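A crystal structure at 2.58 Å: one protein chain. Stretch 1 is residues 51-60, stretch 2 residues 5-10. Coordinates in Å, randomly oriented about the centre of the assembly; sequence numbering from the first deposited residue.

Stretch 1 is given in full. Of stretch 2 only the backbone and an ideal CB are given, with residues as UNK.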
# COMPACT_ATOMS: atom_id res chain seq x y z
N HIS A 51 4.41 19.55 -36.31
CA HIS A 51 5.16 18.32 -36.50
C HIS A 51 6.52 18.60 -37.13
O HIS A 51 6.64 19.37 -38.08
CB HIS A 51 4.38 17.34 -37.38
CG HIS A 51 5.19 16.16 -37.83
ND1 HIS A 51 5.70 15.23 -36.95
CD2 HIS A 51 5.58 15.77 -39.06
CE1 HIS A 51 6.37 14.31 -37.63
NE2 HIS A 51 6.31 14.62 -38.91
N ILE A 52 7.56 17.96 -36.59
CA ILE A 52 8.89 18.08 -37.15
C ILE A 52 9.31 16.76 -37.77
O ILE A 52 9.34 15.73 -37.10
CB ILE A 52 9.92 18.49 -36.09
CG1 ILE A 52 9.54 19.84 -35.46
CG2 ILE A 52 11.32 18.56 -36.69
CD1 ILE A 52 10.46 20.27 -34.34
N ASP A 53 9.62 16.79 -39.06
CA ASP A 53 10.11 15.60 -39.76
C ASP A 53 11.42 15.16 -39.11
O ASP A 53 12.34 15.95 -38.96
CB ASP A 53 10.30 15.88 -41.25
CG ASP A 53 10.40 14.62 -42.08
OD1 ASP A 53 10.88 13.59 -41.56
OD2 ASP A 53 9.99 14.65 -43.26
N ARG A 54 11.49 13.89 -38.74
CA ARG A 54 12.64 13.37 -38.00
C ARG A 54 13.91 13.36 -38.84
O ARG A 54 14.98 13.73 -38.36
CB ARG A 54 12.34 11.97 -37.47
CG ARG A 54 11.22 11.92 -36.44
CD ARG A 54 11.52 12.84 -35.26
NE ARG A 54 10.49 12.78 -34.23
CZ ARG A 54 9.49 13.66 -34.13
NH1 ARG A 54 9.39 14.66 -34.99
NH2 ARG A 54 8.59 13.53 -33.16
N THR A 55 13.79 12.94 -40.10
CA THR A 55 14.95 12.86 -40.98
C THR A 55 15.46 14.24 -41.42
O THR A 55 16.63 14.56 -41.24
CB THR A 55 14.64 12.03 -42.23
OG1 THR A 55 13.52 12.59 -42.93
CG2 THR A 55 14.32 10.59 -41.85
N SER A 56 14.57 15.04 -42.01
CA SER A 56 14.96 16.34 -42.56
C SER A 56 15.05 17.43 -41.50
O SER A 56 15.98 18.24 -41.51
CB SER A 56 13.98 16.76 -43.65
OG SER A 56 12.64 16.73 -43.19
N GLY A 57 14.09 17.47 -40.58
CA GLY A 57 14.10 18.45 -39.51
C GLY A 57 13.21 19.66 -39.77
O GLY A 57 13.16 20.57 -38.95
N GLN A 58 12.51 19.66 -40.90
CA GLN A 58 11.66 20.79 -41.26
C GLN A 58 10.34 20.77 -40.50
O GLN A 58 9.57 19.82 -40.59
CB GLN A 58 11.41 20.80 -42.77
CG GLN A 58 10.99 19.46 -43.36
CD GLN A 58 10.88 19.49 -44.87
OE1 GLN A 58 11.20 20.50 -45.50
NE2 GLN A 58 10.42 18.39 -45.45
N PRO A 59 10.08 21.84 -39.73
CA PRO A 59 8.85 21.99 -38.92
C PRO A 59 7.59 22.15 -39.77
O PRO A 59 7.58 22.94 -40.72
CB PRO A 59 9.12 23.26 -38.11
CG PRO A 59 10.60 23.46 -38.16
CD PRO A 59 11.01 22.96 -39.50
N MSE A 60 6.55 21.41 -39.42
CA MSE A 60 5.26 21.51 -40.10
C MSE A 60 4.23 22.12 -39.15
O MSE A 60 3.82 21.48 -38.18
CB MSE A 60 4.79 20.14 -40.58
CG MSE A 60 3.59 20.16 -41.51
SE MSE A 60 4.09 20.48 -43.36
CE MSE A 60 2.40 20.02 -44.22
N UNK A 5 15.10 24.73 -41.33
CA UNK A 5 15.04 23.33 -41.73
C UNK A 5 16.02 22.46 -40.96
O UNK A 5 15.63 21.76 -40.03
CB UNK A 5 15.31 23.20 -43.23
N UNK A 6 17.29 22.52 -41.36
CA UNK A 6 18.32 21.74 -40.69
C UNK A 6 18.84 22.45 -39.44
O UNK A 6 19.65 21.90 -38.70
CB UNK A 6 19.48 21.46 -41.65
N UNK A 7 18.36 23.67 -39.23
CA UNK A 7 18.70 24.43 -38.04
C UNK A 7 18.16 23.74 -36.79
O UNK A 7 18.73 23.85 -35.71
CB UNK A 7 18.15 25.86 -38.14
N UNK A 8 17.06 23.01 -36.97
CA UNK A 8 16.46 22.25 -35.89
C UNK A 8 17.30 21.02 -35.56
O UNK A 8 17.44 20.65 -34.39
CB UNK A 8 15.03 21.84 -36.26
N UNK A 9 17.88 20.41 -36.59
CA UNK A 9 18.72 19.23 -36.41
C UNK A 9 19.97 19.54 -35.60
O UNK A 9 20.49 18.68 -34.89
CB UNK A 9 19.11 18.65 -37.77
N UNK A 10 20.46 20.77 -35.73
CA UNK A 10 21.62 21.21 -34.97
C UNK A 10 21.31 21.28 -33.49
O UNK A 10 22.16 20.99 -32.64
CB UNK A 10 22.10 22.57 -35.47

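Stretch 1 is a hairpin: its strand ends are paired through H51 and M60, and the turn between them is tightened by a weak bond from G57 N to D53 O. Stretch 2 lies against one side of this turn, and no hydrogen bond joins the two. What the turn offers is a row of backbone carbonyls, R54 O, T55 O, S56 O and G57 O, beside the apolar side chains of I52 and P59.

Position 5 is where the two backbones come closest, its CA lying 4.3 Å from the CA of Q58. Its ideal CB points sideways and meets nothing tight, the nearest atom of stretch 1 being Q58 CB at 4.6 Å. A small side chain would therefore fit, and the hairpin does not dictate the choice. The residue is G5, which makes its contacts through the main chain. Its O sits 2.9 Å from G57 O; both are acceptors, so this is a close approach and not a bond.

At position 6 the CA-to-CB bond points away from the hairpin, and the ideal CB is 4.8 Å from S56 O. Many polar residues would serve here. The residue is N6, which turns to its own stretch: its backbone O accepts a hydrogen bond from N of position 10, at 3.3 Å.

Position 7 points sideways, with nothing of stretch 1 within 5.5 Å of its ideal CB. The hairpin sets no requirement, and a long polar or charged side chain is as suitable as any. It is E7, extended and without a contact to stretch 1.

Position 8 points toward the hairpin. Its ideal CB lies 3.5 Å from G57 O, 5.0 Å from I52 CG2 and 5.1 Å from P59 CG, a setting that suits an aliphatic side chain of modest size, such as valine or isoleucine. The residue is V8, with chi1 in the t well. One methyl, CG1, reaches I52 CD1 at 4.1 Å; the other, CG2, packs on P59 CG at 3.9 Å and lies 3.4 Å from G57 O. The two branches thus engage two apolar residues of the hairpin, I52 and P59.

Position 9 starts sideways, its ideal CB 4.9 Å from S56 O and 5.3 Å from G57 CA, so a side chain must extend to touch the turn. Leucine, methionine or another flexible apolar residue could do so over G57, where the absence of a side chain leaves space. The residue is L9, whose end comes nearer than its CB: CD2 is 3.7 Å from G57 CA, and CD1 is 3.2 Å from S56 O and 3.6 Å from T55 O. An ideal CB on G57 would fall 2.7 Å from L9 CG, a clash, so the leucine occupies room that glycine leaves free.

Position 10 is out of reach of stretch 1, and a long polar residue is readily accommodated. It is R10, whose NH2 donates a weak hydrogen bond to N6 OD1 at 2.8 Å.

Stretch 2 5-10: GNEVLR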
# COMPACT_ATOMS: atom_id res chain seq x y z
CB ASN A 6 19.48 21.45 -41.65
CG ASN A 6 20.25 22.71 -42.02
OD1 ASN A 6 21.26 23.03 -41.40
ND2 ASN A 6 19.77 23.42 -43.03
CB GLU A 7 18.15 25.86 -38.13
CG GLU A 7 18.66 26.80 -37.05
CD GLU A 7 17.97 28.15 -37.09
OE1 GLU A 7 16.79 28.21 -37.50
OE2 GLU A 7 18.61 29.16 -36.72
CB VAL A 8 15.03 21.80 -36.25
CG1 VAL A 8 14.36 21.12 -35.06
CG2 VAL A 8 14.20 22.98 -36.73
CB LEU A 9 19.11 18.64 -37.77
CG LEU A 9 17.98 18.03 -38.61
CD1 LEU A 9 18.55 17.30 -39.81
CD2 LEU A 9 17.12 17.10 -37.77
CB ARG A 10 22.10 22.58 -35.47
CG ARG A 10 22.29 22.67 -36.97
CD ARG A 10 22.55 24.10 -37.41
NE ARG A 10 22.62 24.23 -38.86
CZ ARG A 10 23.73 24.12 -39.58
NH1 ARG A 10 24.89 23.88 -38.97
NH2 ARG A 10 23.70 24.25 -40.89
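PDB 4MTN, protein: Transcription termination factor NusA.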